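DNA ligase D 3'-phosphoesterase domain-containing protein (Methanocella paludicola, PDB 5DMP) probably removes 3'-phosphate groups and terminal ribonucleotides from DNA ends during archaeal non-homologous end joining. Local coordinates at residues L121-G126 and R130-F135; L85-P90 and R94-Q99. All blocks are in the same frame, centred on the assembly; numbering follows the deposited sequence.

Interaction 1: residues L121-G126 and R130-F135; sequences LIRTGG and RGWLFF
Trp132 turns one face of its indole to Arg123, whose CB sits over the centre of the six-membered ring, 3.7 Å from the centroid and 11° off its normal, a close CH-pi contact. At the ring's edge, in its plane, lies the carbonyl carbon of Leu121, with Trp132 CE3 3.6 Å from Leu121 C. With chi1 at -178°, Arg123 sends CG away from its backbone N, and the chain runs on across the indole past NE1 and CZ2; the guanidinium then stands steeply to the ring and NH2 bonds to Asp102 O. Trp31 meets the same indole edge-to-face. Strands 118-123 and 132-136 form an antiparallel beta hairpin, in which Ile122 and Leu133 are the hydrogen-bonded pair: Ile122 N to Leu133 O and Leu133 N to Ile122 O are both 2.8 Å. Leu121 and Phe134 share the tryptophan's face of the sheet, with Leu121 CD2 3.8 Å from Phe134 CB. On the other face, Ile122 CG1 approaches Phe135 CE2 at 3.8 Å. Nearer the turn, Gly131 O takes two bonds from Thr124, from N in the carbonyl plane and from OG1 above that plane, each 3.1 Å long.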
ATOM      1  N   LEU A 121       9.672   0.666  -1.794  1.00 26.50           N
ATOM      2  CA  LEU A 121       9.030   0.335  -3.081  1.00 26.50           C
ATOM      3  C   LEU A 121      10.130   0.571  -4.140  1.00 26.74           C
ATOM      4  O   LEU A 121      10.601   1.691  -4.239  1.00 29.95           O
ATOM      5  CB  LEU A 121       7.883   1.324  -3.390  1.00 28.86           C
ATOM      6  CG  LEU A 121       6.542   0.869  -2.862  1.00 33.34           C
ATOM      7  CD1 LEU A 121       5.630   2.121  -2.920  1.00 33.64           C
ATOM      8  CD2 LEU A 121       5.968  -0.285  -3.696  1.00 28.14           C
ATOM      9  N   ILE A 122      10.521  -0.494  -4.842  1.00 28.65           N
ATOM     10  CA  ILE A 122      11.703  -0.383  -5.758  1.00 30.64           C
ATOM     11  C   ILE A 122      11.268  -0.736  -7.161  1.00 30.62           C
ATOM     12  O   ILE A 122      10.789  -1.869  -7.380  1.00 32.67           O
ATOM     13  CB  ILE A 122      12.828  -1.401  -5.333  1.00 31.50           C
ATOM     14  CG1 ILE A 122      13.283  -1.083  -3.881  1.00 33.40           C
ATOM     15  CG2 ILE A 122      14.057  -1.313  -6.318  1.00 34.41           C
ATOM     16  CD1 ILE A 122      13.846   0.321  -3.724  1.00 33.97           C
ATOM     17  N   ARG A 123      11.500   0.177  -8.145  1.00 31.05           N
ATOM     18  CA  ARG A 123      10.992  -0.123  -9.495  1.00 30.83           C
ATOM     19  C   ARG A 123      11.921  -1.146 -10.176  1.00 40.25           C
ATOM     20  O   ARG A 123      13.126  -1.113  -9.951  1.00 39.32           O
ATOM     21  CB  ARG A 123      10.892   1.123 -10.349  1.00 32.62           C
ATOM     22  CG  ARG A 123      10.327   0.763 -11.703  1.00 37.71           C
ATOM     23  CD  ARG A 123       9.953   2.029 -12.428  1.00 42.26           C
ATOM     24  NE  ARG A 123      11.132   2.844 -12.562  1.00 46.40           N
ATOM     25  CZ  ARG A 123      11.128   4.157 -12.360  1.00 48.64           C
ATOM     26  NH1 ARG A 123      10.007   4.778 -11.964  1.00 48.24           N
ATOM     27  NH2 ARG A 123      12.258   4.834 -12.511  1.00 48.49           N
ATOM     28  N   THR A 124      11.355  -2.089 -10.936  1.00 50.37           N
ATOM     29  CA  THR A 124      12.177  -3.044 -11.696  1.00 52.89           C
ATOM     30  C   THR A 124      12.042  -2.797 -13.232  1.00 60.23           C
ATOM     31  O   THR A 124      11.074  -2.193 -13.678  1.00 56.57           O
ATOM     32  CB  THR A 124      11.826  -4.503 -11.394  1.00 51.20           C
ATOM     33  OG1 THR A 124      10.774  -4.950 -12.259  1.00 43.50           O
ATOM     34  CG2 THR A 124      11.430  -4.721  -9.909  1.00 42.12           C
ATOM     35  N   GLY A 125      12.984  -3.287 -14.037  1.00 63.49           N
ATOM     36  CA  GLY A 125      12.908  -3.061 -15.497  1.00 68.64           C
ATOM     37  C   GLY A 125      12.199  -4.191 -16.237  1.00 65.70           C
ATOM     38  O   GLY A 125      11.694  -4.015 -17.375  1.00 60.49           O
ATOM     39  N   GLY A 126      12.155  -5.353 -15.578  1.00 58.31           N
ATOM     40  CA  GLY A 126      11.801  -6.602 -16.244  1.00 54.56           C
ATOM     41  C   GLY A 126      10.866  -7.559 -15.520  1.00 60.67           C
ATOM     42  O   GLY A 126      10.687  -8.689 -16.001  1.00 55.59           O
ATOM     43  N   ARG A 130       4.991  -4.207 -15.294  1.00 52.31           N
ATOM     44  CA  ARG A 130       5.840  -3.087 -14.769  1.00 48.23           C
ATOM     45  C   ARG A 130       6.069  -3.182 -13.252  1.00 46.86           C
ATOM     46  O   ARG A 130       6.001  -2.151 -12.522  1.00 43.03           O
ATOM     47  CB  ARG A 130       5.233  -1.710 -15.037  1.00 50.93           C
ATOM     48  CG  ARG A 130       5.117  -1.230 -16.468  1.00 65.15           C
ATOM     49  CD  ARG A 130       4.642   0.227 -16.444  1.00 74.91           C
ATOM     50  NE  ARG A 130       4.499   0.778 -17.801  1.00 87.83           N
ATOM     51  CZ  ARG A 130       5.479   1.335 -18.523  1.00 83.56           C
ATOM     52  NH1 ARG A 130       6.724   1.446 -18.037  1.00 71.80           N
ATOM     53  NH2 ARG A 130       5.208   1.779 -19.748  1.00 78.94           N
ATOM     54  N   GLY A 131       6.299  -4.402 -12.783  1.00 41.32           N
ATOM     55  CA  GLY A 131       6.508  -4.649 -11.384  1.00 42.12           C
ATOM     56  C   GLY A 131       7.452  -3.727 -10.624  1.00 39.08           C
ATOM     57  O   GLY A 131       8.488  -3.238 -11.118  1.00 40.91           O
ATOM     58  N   TRP A 132       7.082  -3.492  -9.374  1.00 30.75           N
ATOM     59  CA  TRP A 132       7.995  -2.931  -8.385  1.00 27.99           C
ATOM     60  C   TRP A 132       8.036  -3.977  -7.310  1.00 27.35           C
ATOM     61  O   TRP A 132       7.198  -4.850  -7.259  1.00 29.91           O
ATOM     62  CB  TRP A 132       7.378  -1.668  -7.768  1.00 27.95           C
ATOM     63  CG  TRP A 132       7.265  -0.450  -8.659  1.00 24.97           C
ATOM     64  CD1 TRP A 132       6.689  -0.371  -9.882  1.00 29.32           C
ATOM     65  CD2 TRP A 132       7.709   0.860  -8.323  1.00 25.64           C
ATOM     66  NE1 TRP A 132       6.793   0.932 -10.375  1.00 29.06           N
ATOM     67  CE2 TRP A 132       7.379   1.718  -9.417  1.00 26.35           C
ATOM     68  CE3 TRP A 132       8.384   1.389  -7.204  1.00 26.85           C
ATOM     69  CZ2 TRP A 132       7.680   3.095  -9.417  1.00 28.84           C
ATOM     70  CZ3 TRP A 132       8.709   2.771  -7.176  1.00 29.25           C
ATOM     71  CH2 TRP A 132       8.362   3.617  -8.296  1.00 31.52           C
ATOM     72  N   LEU A 133       9.062  -3.893  -6.466  1.00 27.76           N
ATOM     73  CA  LEU A 133       9.191  -4.797  -5.326  1.00 29.96           C
ATOM     74  C   LEU A 133       8.712  -3.927  -4.132  1.00 27.08           C
ATOM     75  O   LEU A 133       9.072  -2.761  -4.055  1.00 29.51           O
ATOM     76  CB  LEU A 133      10.674  -5.058  -5.074  1.00 30.65           C
ATOM     77  CG  LEU A 133      11.414  -5.807  -6.205  1.00 36.08           C
ATOM     78  CD1 LEU A 133      12.872  -5.952  -5.773  1.00 37.11           C
ATOM     79  CD2 LEU A 133      10.668  -7.118  -6.401  1.00 33.10           C
ATOM     80  N   PHE A 134       7.933  -4.516  -3.219  1.00 24.82           N
ATOM     81  CA  PHE A 134       7.445  -3.800  -2.060  1.00 23.79           C
ATOM     82  C   PHE A 134       7.897  -4.635  -0.841  1.00 25.90           C
ATOM     83  O   PHE A 134       7.549  -5.818  -0.744  1.00 27.87           O
ATOM     84  CB  PHE A 134       5.901  -3.779  -2.118  1.00 25.11           C
ATOM     85  CG  PHE A 134       5.207  -3.253  -0.872  1.00 28.78           C
ATOM     86  CD1 PHE A 134       5.612  -2.074  -0.243  1.00 29.17           C
ATOM     87  CD2 PHE A 134       4.060  -3.901  -0.408  1.00 31.81           C
ATOM     88  CE1 PHE A 134       4.924  -1.571   0.868  1.00 27.42           C
ATOM     89  CE2 PHE A 134       3.353  -3.416   0.686  1.00 33.88           C
ATOM     90  CZ  PHE A 134       3.788  -2.239   1.346  1.00 31.72           C
ATOM     91  N   PHE A 135       8.660  -4.040   0.049  1.00 25.66           N
ATOM     92  CA  PHE A 135       9.082  -4.859   1.218  1.00 26.31           C
ATOM     93  C   PHE A 135       9.290  -4.008   2.468  1.00 26.08           C
ATOM     94  O   PHE A 135       9.651  -2.828   2.420  1.00 24.77           O
ATOM     95  CB  PHE A 135      10.357  -5.743   0.861  1.00 26.90           C
ATOM     96  CG  PHE A 135      11.478  -4.957   0.339  1.00 27.27           C
ATOM     97  CD1 PHE A 135      12.448  -4.415   1.219  1.00 29.27           C
ATOM     98  CD2 PHE A 135      11.610  -4.719  -1.060  1.00 30.42           C
ATOM     99  CE1 PHE A 135      13.527  -3.670   0.730  1.00 33.13           C
ATOM    100  CE2 PHE A 135      12.689  -3.970  -1.537  1.00 31.53           C
ATOM    101  CZ  PHE A 135      13.644  -3.439  -0.667  1.00 34.28           C
TER

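Interaction 2: residues L85-P90 and R94-Q99; sequences LREEKP and RMTIEQ
Arg94 reaches back over the 3-10 turn of residues 85-87 and gives NH1 to Glu87 O at 2.9 Å, a bond on an oxygen lone pair and close to the guanidinium plane. The Glu87 carboxylate adds charge alone: OE2 lies 3.3 Å from Arg94 NH1, far off the guanidinium plane, making a salt bridge without a hydrogen bond. Bends at chi2 (-130°) and chi3 (-95°) fold the Arg94 chain round to this carbonyl, bringing CD within 3.2 Å of Lys89 O. Beside this grip Met95 N donates to Arg86 O (2.9 Å). The Arg86 and Met95 side chains run side by side, with Met95 CG over one face of the guanidinium, 3.5 Å from Arg86 NH2. Further out, Arg86 NH1 bonds to Gln103 OE1 and Lys105 O, and Asn84 ND2 holds Met95 O. Replacing Arg86 by alanine is likely to leave Gln103 OE1 and Lys105 O without this donor and Met95 CG without the flat group it packs on. Thr96 is the N-cap of helix 97-103 and forms a capping box with Gln99: Gln99 N donates to Thr96 OG1 (3.0 Å), and Thr96 N to Gln99 OE1 (2.8 Å). The surface loop is thus tied to the residues leading into the helix by two bonds to main-chain carbonyls, the one from Arg94 well directed, while the Glu87 carboxylate probably adds only electrostatic attraction to Arg94.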
ATOM      1  N   LEU A  85      11.441   8.935   4.054  1.00 29.81           N
ATOM      2  CA  LEU A  85      12.739   8.756   4.715  1.00 27.49           C
ATOM      3  C   LEU A  85      13.875   9.353   3.871  1.00 31.85           C
ATOM      4  O   LEU A  85      14.954   9.653   4.419  1.00 34.67           O
ATOM      5  CB  LEU A  85      13.003   7.264   4.987  1.00 29.08           C
ATOM      6  CG  LEU A  85      12.042   6.732   6.076  1.00 30.12           C
ATOM      7  CD1 LEU A  85      12.177   5.247   6.215  1.00 35.04           C
ATOM      8  CD2 LEU A  85      12.296   7.437   7.392  1.00 32.08           C
ATOM      9  N   ARG A  86      13.651   9.485   2.563  1.00 32.75           N
ATOM     10  CA  ARG A  86      14.728   9.985   1.673  1.00 34.73           C
ATOM     11  C   ARG A  86      15.005  11.482   1.765  1.00 40.33           C
ATOM     12  O   ARG A  86      15.943  11.963   1.119  1.00 41.60           O
ATOM     13  CB  ARG A  86      14.550   9.500   0.224  1.00 31.53           C
ATOM     14  CG  ARG A  86      14.649   7.971   0.161  1.00 35.31           C
ATOM     15  CD  ARG A  86      14.654   7.425  -1.234  1.00 34.20           C
ATOM     16  NE  ARG A  86      15.973   7.699  -1.819  1.00 37.96           N
ATOM     17  CZ  ARG A  86      16.256   7.747  -3.124  1.00 41.20           C
ATOM     18  NH1 ARG A  86      15.329   7.512  -4.051  1.00 33.07           N
ATOM     19  NH2 ARG A  86      17.526   8.007  -3.498  1.00 39.21           N
ATOM     20  N   GLU A  87      14.204  12.207   2.548  1.00 42.21           N
ATOM     21  CA  GLU A  87      14.515  13.607   2.981  1.00 47.54           C
ATOM     22  C   GLU A  87      15.467  13.684   4.140  1.00 54.89           C
ATOM     23  O   GLU A  87      16.060  14.761   4.404  1.00 43.26           O
ATOM     24  CB  GLU A  87      13.255  14.367   3.379  1.00 50.32           C
ATOM     25  CG  GLU A  87      12.352  14.740   2.223  1.00 50.79           C
ATOM     26  CD  GLU A  87      12.863  15.920   1.350  1.00 59.72           C
ATOM     27  OE1 GLU A  87      12.039  16.452   0.570  1.00 64.52           O
ATOM     28  OE2 GLU A  87      14.054  16.330   1.408  1.00 59.05           O
ATOM     29  N   GLU A  88      15.644  12.557   4.831  1.00 44.17           N
ATOM     30  CA  GLU A  88      16.552  12.502   6.003  1.00 41.44           C
ATOM     31  C   GLU A  88      17.959  12.130   5.722  1.00 49.47           C
ATOM     32  O   GLU A  88      18.503  11.169   6.274  1.00 44.59           O
ATOM     33  CB  GLU A  88      15.947  11.608   7.047  1.00 44.53           C
ATOM     34  CG  GLU A  88      14.518  12.059   7.346  1.00 41.82           C
ATOM     35  CD  GLU A  88      14.035  11.500   8.671  1.00 53.87           C
ATOM     36  OE1 GLU A  88      14.872  11.408   9.624  1.00 51.97           O
ATOM     37  OE2 GLU A  88      12.843  11.124   8.747  1.00 51.72           O
ATOM     38  N   LYS A  89      18.601  12.926   4.868  1.00 43.07           N
ATOM     39  CA  LYS A  89      19.880  12.509   4.307  1.00 47.41           C
ATOM     40  C   LYS A  89      20.809  13.707   4.284  1.00 40.12           C
ATOM     41  O   LYS A  89      20.339  14.832   4.365  1.00 44.61           O
ATOM     42  CB  LYS A  89      19.677  11.986   2.879  1.00 46.73           C
ATOM     43  CG  LYS A  89      18.651  10.871   2.753  1.00 47.77           C
ATOM     44  CD  LYS A  89      19.293   9.522   2.926  1.00 52.22           C
ATOM     45  CE  LYS A  89      18.184   8.495   2.904  1.00 56.42           C
ATOM     46  NZ  LYS A  89      18.535   7.333   3.761  1.00 61.76           N
ATOM     47  N   PRO A  90      22.118  13.460   4.166  1.00 46.70           N
ATOM     48  CA  PRO A  90      23.021  14.604   3.971  1.00 46.70           C
ATOM     49  C   PRO A  90      22.747  15.319   2.615  1.00 52.56           C
ATOM     50  O   PRO A  90      22.026  14.772   1.740  1.00 49.63           O
ATOM     51  CB  PRO A  90      24.406  13.952   4.048  1.00 53.71           C
ATOM     52  CG  PRO A  90      24.210  12.507   3.671  1.00 53.59           C
ATOM     53  CD  PRO A  90      22.811  12.156   4.049  1.00 46.49           C
ATOM     54  N   ARG A  94      19.391  13.978  -0.597  1.00 43.98           N
ATOM     55  CA  ARG A  94      17.980  14.165  -0.263  1.00 45.07           C
ATOM     56  C   ARG A  94      17.157  14.028  -1.545  1.00 52.67           C
ATOM     57  O   ARG A  94      17.629  14.417  -2.618  1.00 47.30           O
ATOM     58  CB  ARG A  94      17.756  15.510   0.361  1.00 48.73           C
ATOM     59  CG  ARG A  94      18.814  15.851   1.357  1.00 58.86           C
ATOM     60  CD  ARG A  94      18.139  16.298   2.612  1.00 66.85           C
ATOM     61  NE  ARG A  94      17.985  17.730   2.716  1.00 67.56           N
ATOM     62  CZ  ARG A  94      16.957  18.303   3.339  1.00 74.94           C
ATOM     63  NH1 ARG A  94      15.975  17.561   3.855  1.00 74.71           N
ATOM     64  NH2 ARG A  94      16.897  19.614   3.439  1.00 67.40           N
ATOM     65  N   MET A  95      15.980  13.406  -1.442  1.00 39.80           N
ATOM     66  CA  MET A  95      15.097  13.145  -2.572  1.00 39.55           C
ATOM     67  C   MET A  95      13.679  13.423  -2.084  1.00 40.74           C
ATOM     68  O   MET A  95      13.281  12.859  -1.048  1.00 39.69           O
ATOM     69  CB  MET A  95      15.226  11.681  -3.015  1.00 37.96           C
ATOM     70  CG  MET A  95      16.513  11.362  -3.727  1.00 46.62           C
ATOM     71  SD  MET A  95      16.838  12.179  -5.336  1.00 55.52           S
ATOM     72  CE  MET A  95      18.378  11.340  -5.755  1.00 58.01           C
ATOM     73  N   THR A  96      12.911  14.285  -2.772  1.00 36.82           N
ATOM     74  CA  THR A  96      11.473  14.484  -2.446  1.00 35.51           C
ATOM     75  C   THR A  96      10.741  13.188  -2.815  1.00 31.74           C
ATOM     76  O   THR A  96      11.335  12.293  -3.399  1.00 34.07           O
ATOM     77  CB  THR A  96      10.864  15.621  -3.287  1.00 38.71           C
ATOM     78  OG1 THR A  96      10.931  15.250  -4.672  1.00 38.84           O
ATOM     79  CG2 THR A  96      11.670  16.898  -3.065  1.00 40.23           C
ATOM     80  N   ILE A  97       9.469  13.046  -2.435  1.00 36.37           N
ATOM     81  CA  ILE A  97       8.748  11.831  -2.738  1.00 34.17           C
ATOM     82  C   ILE A  97       8.559  11.690  -4.247  1.00 36.83           C
ATOM     83  O   ILE A  97       8.666  10.592  -4.802  1.00 34.07           O
ATOM     84  CB  ILE A  97       7.394  11.749  -1.917  1.00 35.83           C
ATOM     85  CG1 ILE A  97       6.825  10.296  -1.897  1.00 35.15           C
ATOM     86  CG2 ILE A  97       6.347  12.733  -2.499  1.00 36.09           C
ATOM     87  CD1 ILE A  97       7.732   9.248  -1.190  1.00 34.99           C
ATOM     88  N   GLU A  98       8.295  12.824  -4.940  1.00 36.91           N
ATOM     89  CA  GLU A  98       8.171  12.780  -6.382  1.00 39.38           C
ATOM     90  C   GLU A  98       9.481  12.396  -7.057  1.00 34.96           C
ATOM     91  O   GLU A  98       9.479  11.578  -7.982  1.00 38.97           O
ATOM     92  CB  GLU A  98       7.571  14.106  -6.956  1.00 43.09           C
ATOM     93  CG  GLU A  98       6.157  14.471  -6.452  1.00 43.79           C
ATOM     94  CD  GLU A  98       6.141  15.162  -5.077  1.00 56.14           C
ATOM     95  OE1 GLU A  98       7.223  15.470  -4.480  1.00 52.06           O
ATOM     96  OE2 GLU A  98       5.004  15.396  -4.564  1.00 61.89           O
ATOM     97  N   GLN A  99      10.600  12.950  -6.592  1.00 39.19           N
ATOM     98  CA  GLN A  99      11.944  12.549  -7.121  1.00 39.53           C
ATOM     99  C   GLN A  99      12.227  11.077  -6.840  1.00 38.04           C
ATOM    100  O   GLN A  99      12.743  10.352  -7.710  1.00 34.87           O
ATOM    101  CB  GLN A  99      13.078  13.340  -6.477  1.00 39.13           C
ATOM    102  CG  GLN A  99      13.028  14.798  -6.831  1.00 47.55           C
ATOM    103  CD  GLN A  99      14.065  15.619  -6.120  1.00 54.24           C
ATOM    104  OE1 GLN A  99      14.375  15.421  -4.928  1.00 45.46           O
ATOM    105  NE2 GLN A  99      14.582  16.612  -6.846  1.00 56.67           N
TER

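Along the chain interaction 2 closes before interaction 1 opens; their centres lie about 19 Å apart and their nearest atoms about 7 Å, without touching. Residues 85-90 and 94-99 shape the connection from strand 72-84 into helix 97-103, whereas interaction 1 pairs strands 118-123 and 132-136. Strand 105-111 joins the two regions: it pairs with both 72-84 and 118-123 in the one antiparallel sheet. Helix 97-103 is a second bridge, meeting both contacts through its last residues. One contact lies in a surface loop and the other in a hairpin, both attached to the sheet whose residues His11, Asp19, Arg21 and His53 line the vanadate pocket.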